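Local coordinates for protein short chain dehydrogenase/reductase (Acinetobacter baumannii, PDB 4IUY) that is probably an NAD(P)(H)-dependent oxidoreductase of the short-chain dehydrogenase/reductase family, built on a Rossmann fold, at residues D85-S90 with I132-L137; Y80-D85 with K93-S98; H187-M192 with V203-P208; I30-A35 with H41-L46. All coordinates share one frame; numbering follows the deposited sequence.

Contact 1 (D85-S90 with I132-L137)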
loop_
_atom_site.group_PDB
_atom_site.type_symbol
_atom_site.label_atom_id
_atom_site.label_comp_id
_atom_site.label_asym_id
_atom_site.label_seq_id
_atom_site.Cartn_x
_atom_site.Cartn_y
_atom_site.Cartn_z
ATOM N N ASP D 85 29.787 4.872 16.902
ATOM C CA ASP D 85 28.981 3.819 16.303
ATOM C C ASP D 85 27.515 4.236 16.409
ATOM O O ASP D 85 27.052 4.586 17.494
ATOM C CB ASP D 85 29.191 2.482 17.000
ATOM C CG ASP D 85 28.290 1.387 16.431
ATOM O OD1 ASP D 85 27.673 1.612 15.367
ATOM O OD2 ASP D 85 28.171 0.308 17.051
ATOM N N VAL D 86 26.789 4.217 15.290
ATOM C CA VAL D 86 25.385 4.638 15.297
ATOM C C VAL D 86 24.516 3.778 16.230
ATOM O O VAL D 86 23.431 4.200 16.623
ATOM C CB VAL D 86 24.760 4.686 13.865
ATOM C CG1 VAL D 86 24.466 6.119 13.451
ATOM C CG2 VAL D 86 25.658 4.002 12.848
ATOM N N ASN D 87 25.010 2.594 16.597
ATOM C CA ASN D 87 24.322 1.704 17.542
ATOM C C ASN D 87 24.591 1.969 19.017
ATOM O O ASN D 87 23.976 1.344 19.887
ATOM C CB ASN D 87 24.651 0.253 17.221
ATOM C CG ASN D 87 23.850 -0.259 16.043
ATOM O OD1 ASN D 87 22.656 -0.550 16.180
ATOM N ND2 ASN D 87 24.486 -0.330 14.866
ATOM N N ASP D 88 25.524 2.888 19.276
ATOM C CA ASP D 88 25.922 3.303 20.620
ATOM C C ASP D 88 25.078 4.504 21.064
ATOM O O ASP D 88 25.374 5.656 20.724
ATOM C CB ASP D 88 27.419 3.661 20.585
ATOM C CG ASP D 88 28.019 3.907 21.953
ATOM O OD1 ASP D 88 27.275 4.199 22.908
ATOM O OD2 ASP D 88 29.261 3.801 22.069
ATOM N N ARG D 89 24.035 4.227 21.840
ATOM C CA ARG D 89 23.119 5.274 22.289
ATOM C C ARG D 89 23.807 6.344 23.159
ATOM O O ARG D 89 23.492 7.535 23.053
ATOM C CB ARG D 89 21.938 4.687 23.047
ATOM C CG ARG D 89 21.006 5.754 23.567
ATOM C CD ARG D 89 19.962 5.204 24.526
ATOM N NE ARG D 89 19.039 4.276 23.875
ATOM C CZ ARG D 89 17.945 4.641 23.217
ATOM N NH1 ARG D 89 17.653 5.926 23.057
ATOM N NH2 ARG D 89 17.160 3.719 22.685
ATOM N N SER D 90 24.686 5.914 24.056
ATOM C CA SER D 90 25.368 6.855 24.938
ATOM C C SER D 90 26.318 7.776 24.164
ATOM O O SER D 90 26.470 8.948 24.510
ATOM C CB SER D 90 26.091 6.132 26.083
ATOM O OG SER D 90 27.116 5.296 25.586
ATOM N N ILE D 132 22.715 -5.802 10.107
ATOM C CA ILE D 132 21.877 -5.125 9.122
ATOM C C ILE D 132 20.645 -4.463 9.752
ATOM O O ILE D 132 20.335 -3.311 9.464
ATOM C CB ILE D 132 21.481 -6.098 8.012
ATOM C CG1 ILE D 132 22.716 -6.453 7.205
ATOM C CG2 ILE D 132 20.366 -5.518 7.114
ATOM C CD1 ILE D 132 22.541 -7.677 6.365
ATOM N N VAL D 133 19.952 -5.194 10.615
ATOM C CA VAL D 133 18.736 -4.682 11.219
ATOM C C VAL D 133 19.006 -3.618 12.295
ATOM O O VAL D 133 18.303 -2.588 12.331
ATOM C CB VAL D 133 17.838 -5.834 11.744
ATOM C CG1 VAL D 133 16.589 -5.273 12.375
ATOM C CG2 VAL D 133 17.448 -6.774 10.584
ATOM N N ASP D 134 20.040 -3.824 13.126
ATOM C CA ASP D 134 20.391 -2.822 14.147
ATOM C C ASP D 134 20.849 -1.517 13.543
ATOM O O ASP D 134 20.455 -0.451 14.010
ATOM C CB ASP D 134 21.456 -3.327 15.122
ATOM C CG ASP D 134 20.943 -4.438 15.995
ATOM O OD1 ASP D 134 19.729 -4.733 15.910
ATOM O OD2 ASP D 134 21.742 -5.007 16.757
ATOM N N THR D 135 21.673 -1.608 12.505
ATOM C CA THR D 135 22.141 -0.442 11.779
ATOM C C THR D 135 21.020 0.247 10.981
ATOM O O THR D 135 20.915 1.472 10.991
ATOM C CB THR D 135 23.271 -0.807 10.803
ATOM O OG1 THR D 135 24.437 -1.194 11.541
ATOM C CG2 THR D 135 23.613 0.389 9.895
ATOM N N ASN D 136 20.179 -0.536 10.304
ATOM C CA ASN D 136 19.178 0.053 9.410
ATOM C C ASN D 136 17.910 0.516 10.085
ATOM O O ASN D 136 17.233 1.417 9.573
ATOM C CB ASN D 136 18.814 -0.904 8.265
ATOM C CG ASN D 136 19.961 -1.137 7.293
ATOM O OD1 ASN D 136 20.848 -0.316 7.167
ATOM N ND2 ASN D 136 19.943 -2.264 6.605
ATOM N N LEU D 137 17.601 -0.068 11.241
ATOM C CA LEU D 137 16.309 0.183 11.893
ATOM C C LEU D 137 16.473 0.605 13.363
ATOM O O LEU D 137 15.943 1.629 13.793
ATOM C CB LEU D 137 15.404 -1.039 11.791
ATOM C CG LEU D 137 14.069 -1.005 12.540
ATOM C CD1 LEU D 137 13.162 0.167 12.088
ATOM C CD2 LEU D 137 13.345 -2.328 12.381
#
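The flat amide of N87 meets helix residues D134 and T135 with its two ends: one lies against the carbonyl oxygen and CB of D134, the other near OG1 of T135. N87 CG stands 4.0 Å from D134 CB, and the amide plane is turned 58° against the D134 carboxylate, whose stem crosses the asparagine at about a right angle. With CG beside its own backbone N (chi1 -78°), N87 reaches out of the turn to the helix. T135 OG1 already has a partner in the carbonyl of K131, one turn earlier. A second flat group fixes the turn itself. The D85 carboxylate takes the N-H of N87 through OD1 from above its plane, 3.1 Å from N87 N and almost straight at 177°, which makes an Asx turn. D85 to D88 is also a type I turn, closed by D88 N to D85 O at 2.9 Å. D88 then caps helix 89-101 through the N-H of A91, and its OD1 takes S90 OG on the syn side. R89 forms salt bridges with E146 and with D126 of the second subunit. The turn, with its Asp-Val pair after the third strand of the Rossmann fold, corresponds to the one that in SDR relatives lines the adenine pocket.

Contact 2 (Y80-D85 with K93-S98)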
loop_
_atom_site.group_PDB
_atom_site.type_symbol
_atom_site.label_atom_id
_atom_site.label_comp_id
_atom_site.label_asym_id
_atom_site.label_seq_id
_atom_site.Cartn_x
_atom_site.Cartn_y
_atom_site.Cartn_z
ATOM N N TYR D 80 30.708 20.419 12.583
ATOM C CA TYR D 80 31.125 19.645 13.737
ATOM C C TYR D 80 31.228 18.187 13.285
ATOM O O TYR D 80 30.376 17.705 12.565
ATOM C CB TYR D 80 30.114 19.781 14.865
ATOM C CG TYR D 80 29.996 21.181 15.424
ATOM C CD1 TYR D 80 30.740 21.571 16.536
ATOM C CD2 TYR D 80 29.137 22.127 14.833
ATOM C CE1 TYR D 80 30.640 22.861 17.059
ATOM C CE2 TYR D 80 29.033 23.433 15.347
ATOM C CZ TYR D 80 29.783 23.791 16.469
ATOM O OH TYR D 80 29.691 25.077 17.004
ATOM N N THR D 81 32.332 17.527 13.605
ATOM C CA THR D 81 32.466 16.112 13.292
ATOM C C THR D 81 32.485 15.273 14.579
ATOM O O THR D 81 32.944 15.724 15.612
ATOM C CB THR D 81 33.704 15.838 12.445
ATOM O OG1 THR D 81 34.881 16.166 13.192
ATOM C CG2 THR D 81 33.650 16.658 11.174
ATOM N N PHE D 82 31.923 14.077 14.511
ATOM C CA PHE D 82 31.914 13.147 15.631
ATOM C C PHE D 82 32.145 11.713 15.169
ATOM O O PHE D 82 31.444 11.199 14.294
ATOM C CB PHE D 82 30.583 13.211 16.373
ATOM C CG PHE D 82 30.341 14.505 17.086
ATOM C CD1 PHE D 82 30.963 14.763 18.312
ATOM C CD2 PHE D 82 29.487 15.464 16.549
ATOM C CE1 PHE D 82 30.736 15.964 18.996
ATOM C CE2 PHE D 82 29.249 16.666 17.227
ATOM C CZ PHE D 82 29.883 16.917 18.455
ATOM N N ALA D 83 33.112 11.058 15.789
ATOM C CA ALA D 83 33.322 9.637 15.581
ATOM C C ALA D 83 32.464 8.868 16.577
ATOM O O ALA D 83 32.509 9.150 17.776
ATOM C CB ALA D 83 34.785 9.293 15.787
ATOM N N LEU D 84 31.654 7.937 16.073
ATOM C CA LEU D 84 30.845 7.074 16.933
ATOM C C LEU D 84 30.253 5.884 16.174
ATOM O O LEU D 84 30.206 5.890 14.953
ATOM C CB LEU D 84 29.732 7.895 17.608
ATOM C CG LEU D 84 28.806 8.793 16.766
ATOM C CD1 LEU D 84 27.709 8.027 16.053
ATOM C CD2 LEU D 84 28.217 9.889 17.639
ATOM N N ASP D 85 29.787 4.872 16.902
ATOM C CA ASP D 85 28.981 3.819 16.303
ATOM C C ASP D 85 27.515 4.236 16.409
ATOM O O ASP D 85 27.052 4.586 17.494
ATOM C CB ASP D 85 29.191 2.482 17.000
ATOM C CG ASP D 85 28.290 1.387 16.431
ATOM O OD1 ASP D 85 27.673 1.612 15.367
ATOM O OD2 ASP D 85 28.171 0.308 17.051
ATOM N N LYS D 93 24.074 10.372 22.635
ATOM C CA LYS D 93 23.648 11.228 23.730
ATOM C C LYS D 93 24.758 12.202 24.133
ATOM O O LYS D 93 24.501 13.391 24.333
ATOM C CB LYS D 93 23.230 10.361 24.916
ATOM C CG LYS D 93 22.437 11.089 25.976
ATOM C CD LYS D 93 21.746 10.079 26.893
ATOM C CE LYS D 93 21.365 10.720 28.200
ATOM N NZ LYS D 93 20.516 11.924 27.950
ATOM N N ASP D 94 25.986 11.691 24.229
ATOM C CA ASP D 94 27.152 12.510 24.546
ATOM C C ASP D 94 27.420 13.562 23.470
ATOM O O ASP D 94 27.732 14.712 23.784
ATOM C CB ASP D 94 28.399 11.643 24.753
ATOM C CG ASP D 94 28.301 10.762 25.988
ATOM O OD1 ASP D 94 27.590 11.152 26.940
ATOM O OD2 ASP D 94 28.924 9.672 26.002
HETATM N N MSE D 95 27.288 13.173 22.202
HETATM C CA MSE D 95 27.420 14.149 21.129
HETATM C C MSE D 95 26.413 15.282 21.277
HETATM O O MSE D 95 26.778 16.459 21.196
HETATM C CB MSE D 95 27.251 13.501 19.758
HETATM C CG MSE D 95 26.853 14.501 18.683
HETATM SE SE MSE D 95 26.728 13.674 16.940
HETATM C CE MSE D 95 25.142 12.568 17.240
ATOM N N LEU D 96 25.144 14.933 21.489
ATOM C CA LEU D 96 24.124 15.965 21.637
ATOM C C LEU D 96 24.405 16.885 22.831
ATOM O O LEU D 96 24.283 18.110 22.701
ATOM C CB LEU D 96 22.720 15.361 21.670
ATOM C CG LEU D 96 22.367 14.717 20.319
ATOM C CD1 LEU D 96 21.071 13.888 20.367
ATOM C CD2 LEU D 96 22.301 15.771 19.196
ATOM N N SER D 97 24.826 16.315 23.965
ATOM C CA SER D 97 25.210 17.138 25.112
ATOM C C SER D 97 26.316 18.126 24.727
ATOM O O SER D 97 26.250 19.315 25.049
ATOM C CB SER D 97 25.748 16.282 26.273
ATOM O OG SER D 97 24.752 15.502 26.898
ATOM N N SER D 98 27.305 17.630 23.992
ATOM C CA SER D 98 28.442 18.446 23.585
ATOM C C SER D 98 27.968 19.614 22.728
ATOM O O SER D 98 28.426 20.747 22.919
ATOM C CB SER D 98 29.485 17.596 22.859
ATOM O OG SER D 98 30.533 18.398 22.366
#
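The selenomethionine side chain of M95 lies over one face of the F82 ring. Its CG sits 3.6 Å from the ring centroid and 16° off the normal, a CH-pi contact displaced slightly toward the rim. The selenium lies farther out, 4.0 Å from the same centroid and 41° off the normal, so the Met-aromatic contact is oblique; the closest approach is F82 CD2 to M95 SE at 3.3 Å. The chain bends at the CG-SE bond (chi3 69°) and carries the methyl group to L84, just past the end of the strand, with M95 CE 4.1 Å from L84 CD2. The two side chains cross there at about a right angle. At the ring edge, near its plane, S98 OG approaches F82 CE1 to 4.2 Å, one helical turn after M95. This packing seats helix 89-101 on strand 79-83, the outermost strand on its side of the sheet within the chain, at the start of the Rossmann crossover that carries the backbone past two strands to 108-111. Farther out, F82 is held in the sheet by backbone hydrogen bonding to I56, while V55, C57 and L99 also touch the F82 side chain. C57 also touches M95, and A91 backs L84. L96 points away from the strand and packs against V147 and H150 of helix 126-153.

Contact 3 (H187-M192 with V203-P208)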
loop_
_atom_site.group_PDB
_atom_site.type_symbol
_atom_site.label_atom_id
_atom_site.label_comp_id
_atom_site.label_asym_id
_atom_site.label_seq_id
_atom_site.Cartn_x
_atom_site.Cartn_y
_atom_site.Cartn_z
ATOM N N HIS D 187 7.490 2.023 8.251
ATOM C CA HIS D 187 6.299 2.132 9.077
ATOM C C HIS D 187 6.560 2.925 10.367
ATOM O O HIS D 187 5.659 3.613 10.870
ATOM C CB HIS D 187 5.721 0.757 9.403
ATOM C CG HIS D 187 4.329 0.801 9.945
ATOM N ND1 HIS D 187 3.385 1.695 9.486
ATOM C CD2 HIS D 187 3.701 0.027 10.863
ATOM C CE1 HIS D 187 2.240 1.491 10.120
ATOM N NE2 HIS D 187 2.400 0.474 10.950
ATOM N N LEU D 188 7.786 2.826 10.882
ATOM C CA LEU D 188 8.190 3.562 12.077
ATOM C C LEU D 188 8.150 5.059 11.794
ATOM O O LEU D 188 7.765 5.848 12.648
ATOM C CB LEU D 188 9.588 3.140 12.544
ATOM C CG LEU D 188 10.066 3.762 13.874
ATOM C CD1 LEU D 188 9.082 3.423 14.981
ATOM C CD2 LEU D 188 11.457 3.307 14.257
ATOM N N THR D 189 8.537 5.434 10.581
ATOM C CA THR D 189 8.421 6.807 10.140
ATOM C C THR D 189 6.963 7.297 10.309
ATOM O O THR D 189 6.713 8.353 10.901
ATOM C CB THR D 189 8.899 6.948 8.676
ATOM O OG1 THR D 189 10.253 6.481 8.564
ATOM C CG2 THR D 189 8.806 8.382 8.204
ATOM N N GLU D 190 6.007 6.498 9.851
ATOM C CA GLU D 190 4.587 6.837 9.992
ATOM C C GLU D 190 4.147 6.927 11.444
ATOM O O GLU D 190 3.422 7.863 11.830
ATOM C CB GLU D 190 3.722 5.816 9.257
ATOM C CG GLU D 190 4.060 5.720 7.758
ATOM C CD GLU D 190 3.326 4.595 7.010
ATOM O OE1 GLU D 190 3.460 3.399 7.387
ATOM O OE2 GLU D 190 2.598 4.930 6.045
ATOM N N VAL D 191 4.570 5.940 12.237
ATOM C CA VAL D 191 4.216 5.874 13.659
ATOM C C VAL D 191 4.831 7.056 14.435
ATOM O O VAL D 191 4.157 7.698 15.233
ATOM C CB VAL D 191 4.647 4.508 14.286
ATOM C CG1 VAL D 191 4.416 4.499 15.777
ATOM C CG2 VAL D 191 3.877 3.360 13.642
HETATM N N MSE D 192 6.098 7.352 14.156
HETATM C CA MSE D 192 6.770 8.484 14.762
HETATM C C MSE D 192 6.088 9.782 14.354
HETATM O O MSE D 192 5.938 10.693 15.164
HETATM C CB MSE D 192 8.233 8.518 14.380
HETATM C CG MSE D 192 9.095 7.451 15.034
HETATM SE SE MSE D 192 10.930 7.491 14.270
HETATM C CE MSE D 192 11.204 9.410 14.272
ATOM N N VAL D 203 8.023 14.019 10.698
ATOM C CA VAL D 203 8.887 12.880 10.445
ATOM C C VAL D 203 8.526 12.268 9.090
ATOM O O VAL D 203 7.397 11.814 8.875
ATOM C CB VAL D 203 8.750 11.811 11.550
ATOM C CG1 VAL D 203 9.756 10.685 11.327
ATOM C CG2 VAL D 203 8.940 12.443 12.969
ATOM N N ASN D 204 9.496 12.265 8.180
ATOM C CA ASN D 204 9.279 11.779 6.821
ATOM C C ASN D 204 10.429 10.924 6.309
ATOM O O ASN D 204 11.516 10.887 6.895
ATOM C CB ASN D 204 9.035 12.948 5.875
ATOM C CG ASN D 204 7.766 13.673 6.192
ATOM O OD1 ASN D 204 6.662 13.184 5.911
ATOM N ND2 ASN D 204 7.899 14.818 6.848
ATOM N N ALA D 205 10.179 10.230 5.207
ATOM C CA ALA D 205 11.169 9.331 4.644
ATOM C C ALA D 205 11.439 9.625 3.182
ATOM O O ALA D 205 10.572 10.085 2.459
ATOM C CB ALA D 205 10.704 7.847 4.819
ATOM N N ILE D 206 12.655 9.331 2.753
ATOM C CA ILE D 206 12.996 9.324 1.352
ATOM C C ILE D 206 13.484 7.934 0.976
ATOM O O ILE D 206 14.339 7.360 1.668
ATOM C CB ILE D 206 14.092 10.346 1.049
ATOM C CG1 ILE D 206 13.534 11.750 1.312
ATOM C CG2 ILE D 206 14.561 10.176 -0.411
ATOM C CD1 ILE D 206 14.571 12.860 1.315
ATOM N N ALA D 207 12.930 7.399 -0.110
ATOM C CA ALA D 207 13.236 6.054 -0.574
ATOM C C ALA D 207 13.930 6.106 -1.935
ATOM O O ALA D 207 13.281 6.171 -2.968
ATOM C CB ALA D 207 11.941 5.218 -0.670
ATOM N N PRO D 208 15.263 6.083 -1.938
ATOM C CA PRO D 208 15.983 6.105 -3.210
ATOM C C PRO D 208 15.854 4.765 -3.922
ATOM O O PRO D 208 15.739 3.746 -3.237
ATOM C CB PRO D 208 17.449 6.298 -2.780
ATOM C CG PRO D 208 17.396 6.652 -1.332
ATOM C CD PRO D 208 16.179 6.025 -0.787
#
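Helix 176-196 and strand 202-208 are consecutive parts of a beta-alpha-beta crossover of the Rossmann fold, the unit that starts at strand 159-163. The short segments run nearly antiparallel, 160° between their directions, with axes 7.2 Å apart. T189 faces the strand with its methyl group: CG2 lies 3.6 Å from N204 C and 3.9 Å from A205 CB, so the threonine packs flush on the backbone where alanine leaves little bulk. Its hydroxyl is served by the carbonyl of L185 and by N162 of the neighbouring strand. One turn later M192, a selenomethionine, bends at its last torsion (chi3 44°) and brings CE to 3.5 Å from V203 CG1. CE also reaches V203 CG2 at 4.0 Å, and the two side chains meet at about a right angle. I160 packs beside both. N204 points the opposite way, its amide tied to I258 and I261. The helix also meets the second subunit: H187 NE2 is hydrogen-bonded to the carbonyl of S170 there, and M192 packs on its F121. H187 ND1 in turn donates to E190 OE1 at 2.7 Å (165°), the oxygen being met on its anti side, somewhat out of the carboxylate plane, with the carboxylate carbon at the edge of the imidazole ring.

Contact 4 (I30-A35 with H41-L46)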
loop_
_atom_site.group_PDB
_atom_site.type_symbol
_atom_site.label_atom_id
_atom_site.label_comp_id
_atom_site.label_asym_id
_atom_site.label_seq_id
_atom_site.Cartn_x
_atom_site.Cartn_y
_atom_site.Cartn_z
ATOM N N ILE D 30 22.027 20.883 10.556
ATOM C CA ILE D 30 21.637 19.601 10.003
ATOM C C ILE D 30 22.516 18.470 10.550
ATOM O O ILE D 30 23.734 18.483 10.371
ATOM C CB ILE D 30 21.776 19.597 8.475
ATOM C CG1 ILE D 30 21.220 20.892 7.866
ATOM C CG2 ILE D 30 21.074 18.352 7.895
ATOM C CD1 ILE D 30 19.726 21.112 8.092
ATOM N N LEU D 31 21.909 17.497 11.225
ATOM C CA LEU D 31 22.658 16.342 11.717
ATOM C C LEU D 31 22.535 15.190 10.723
ATOM O O LEU D 31 21.437 14.767 10.392
ATOM C CB LEU D 31 22.181 15.905 13.101
ATOM C CG LEU D 31 22.793 14.632 13.708
ATOM C CD1 LEU D 31 24.320 14.662 13.661
ATOM C CD2 LEU D 31 22.352 14.490 15.161
ATOM N N ILE D 32 23.668 14.720 10.227
ATOM C CA ILE D 32 23.711 13.686 9.206
ATOM C C ILE D 32 24.487 12.490 9.708
ATOM O O ILE D 32 25.686 12.600 9.947
ATOM C CB ILE D 32 24.387 14.211 7.926
ATOM C CG1 ILE D 32 23.675 15.483 7.462
ATOM C CG2 ILE D 32 24.386 13.142 6.811
ATOM C CD1 ILE D 32 24.424 16.238 6.393
ATOM N N THR D 33 23.798 11.361 9.896
ATOM C CA THR D 33 24.483 10.119 10.246
ATOM C C THR D 33 24.930 9.403 8.973
ATOM O O THR D 33 24.387 9.628 7.891
ATOM C CB THR D 33 23.565 9.187 11.045
ATOM O OG1 THR D 33 22.497 8.739 10.190
ATOM C CG2 THR D 33 22.976 9.912 12.271
ATOM N N GLY D 34 25.869 8.480 9.110
ATOM C CA GLY D 34 26.382 7.778 7.953
ATOM C C GLY D 34 27.035 8.732 6.959
ATOM O O GLY D 34 26.971 8.514 5.757
ATOM N N ALA D 35 27.668 9.787 7.464
ATOM C CA ALA D 35 28.186 10.851 6.607
ATOM C C ALA D 35 29.370 10.434 5.738
ATOM O O ALA D 35 29.718 11.132 4.788
ATOM C CB ALA D 35 28.561 12.058 7.430
ATOM N N HIS D 41 28.224 12.375 2.009
ATOM C CA HIS D 41 29.047 13.520 1.588
ATOM C C HIS D 41 28.223 14.518 0.769
ATOM O O HIS D 41 28.306 15.758 0.928
ATOM C CB HIS D 41 30.214 13.032 0.725
ATOM C CG HIS D 41 31.434 12.646 1.505
ATOM N ND1 HIS D 41 31.380 11.850 2.630
ATOM C CD2 HIS D 41 32.747 12.937 1.311
ATOM C CE1 HIS D 41 32.605 11.671 3.102
ATOM N NE2 HIS D 41 33.449 12.317 2.319
ATOM N N HIS D 42 27.460 13.946 -0.149
ATOM C CA HIS D 42 26.629 14.715 -1.029
ATOM C C HIS D 42 25.617 15.530 -0.219
ATOM O O HIS D 42 25.439 16.722 -0.456
ATOM C CB HIS D 42 25.906 13.778 -2.034
ATOM C CG HIS D 42 24.918 14.491 -2.883
ATOM N ND1 HIS D 42 25.270 15.130 -4.053
ATOM C CD2 HIS D 42 23.597 14.729 -2.704
ATOM C CE1 HIS D 42 24.196 15.700 -4.576
ATOM N NE2 HIS D 42 23.171 15.477 -3.774
ATOM N N ILE D 43 24.970 14.865 0.739
ATOM C CA ILE D 43 23.951 15.491 1.561
ATOM C C ILE D 43 24.562 16.625 2.359
ATOM O O ILE D 43 24.007 17.728 2.369
ATOM C CB ILE D 43 23.261 14.482 2.489
ATOM C CG1 ILE D 43 22.417 13.516 1.648
ATOM C CG2 ILE D 43 22.384 15.186 3.539
ATOM C CD1 ILE D 43 21.755 12.421 2.468
ATOM N N ALA D 44 25.718 16.366 2.976
ATOM C CA ALA D 44 26.412 17.390 3.732
ATOM C C ALA D 44 26.701 18.604 2.877
ATOM O O ALA D 44 26.446 19.736 3.277
ATOM C CB ALA D 44 27.730 16.851 4.305
ATOM N N GLU D 45 27.191 18.344 1.676
ATOM C CA GLU D 45 27.588 19.421 0.799
ATOM C C GLU D 45 26.382 20.197 0.298
ATOM O O GLU D 45 26.439 21.418 0.173
ATOM C CB GLU D 45 28.417 18.861 -0.335
ATOM C CG GLU D 45 29.159 19.886 -1.100
ATOM C CD GLU D 45 30.483 19.380 -1.562
ATOM O OE1 GLU D 45 30.868 18.257 -1.172
ATOM O OE2 GLU D 45 31.103 20.079 -2.381
ATOM N N LEU D 46 25.291 19.486 0.042
ATOM C CA LEU D 46 24.041 20.107 -0.370
ATOM C C LEU D 46 23.533 21.127 0.670
ATOM O O LEU D 46 23.242 22.271 0.323
ATOM C CB LEU D 46 22.965 19.038 -0.626
ATOM C CG LEU D 46 21.548 19.613 -0.776
ATOM C CD1 LEU D 46 21.455 20.444 -2.046
ATOM C CD2 LEU D 46 20.492 18.535 -0.774
#
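I32 points from the strand straight at the helix, and its extended end lands beside the backbone of A44. CD1 of I32 lies 3.5 Å from A44 CA and 4.0 Å from A44 CB, so the alanine lets the isoleucine reach the helix surface itself. I43 slants across it rather than lying alongside, with its branch methyl CG2 touching I32 CD1 at 3.7 Å. That methyl stands anti to the backbone N of I43, while CG1 carries the rest of the side chain past the contact. I110 of the adjacent strand 108-111 packs against I43, and I56, L67 and I71 close round A44, which places the whole group in the hydrophobic layer between sheet and helix.

H41 is oriented quite differently. It leaves the helix on the side away from the strand, yet with CG beside the backbone N (chi1 -88°) its ring folds back and meets the carbonyl of A35 with an edge nitrogen. ND1 donates to A35 O at 2.8 Å; the bond is bent at hydrogen (140°), but it lies in the carbonyl plane with the oxygen only modestly tilted from the imidazole plane. A35 lies in the TGxxxGxG sequence, which in classical SDRs binds the cofactor; its T33 OG1 is hydrogen-bonded to the backbone N of N112 on the neighbouring loop, and its G34 adopts a positive phi. Donation from ND1 places a proton on that nitrogen, and the single side-chain hydrogen bond ties the glycine-rich turn to the helix that follows it, beside an otherwise apolar seam.

Contacts 3 and 4 are buried and join strands of the parallel sheet to helices of their own beta-alpha-beta units; contact 2, partly buried, packs a helix on one of the sheet's two outermost strands within the chain, and contact 1 is a surface meeting of a turn with a helix. Contacts 1 and 2 share D85 and helix 89-101. Apolar chemistry dominates contacts 2 and 3, contact 4 adds a histidine bond, and contact 1 brings polar side chains together. Two touches join segment 30-35 to the others: V86 CG1 meets T33 CB at 4.0 Å, and M95 CE meets L31 CD2 at 4.0 Å. Contacts 1 and 3 meet through L137 and L188, and both reach the second subunit.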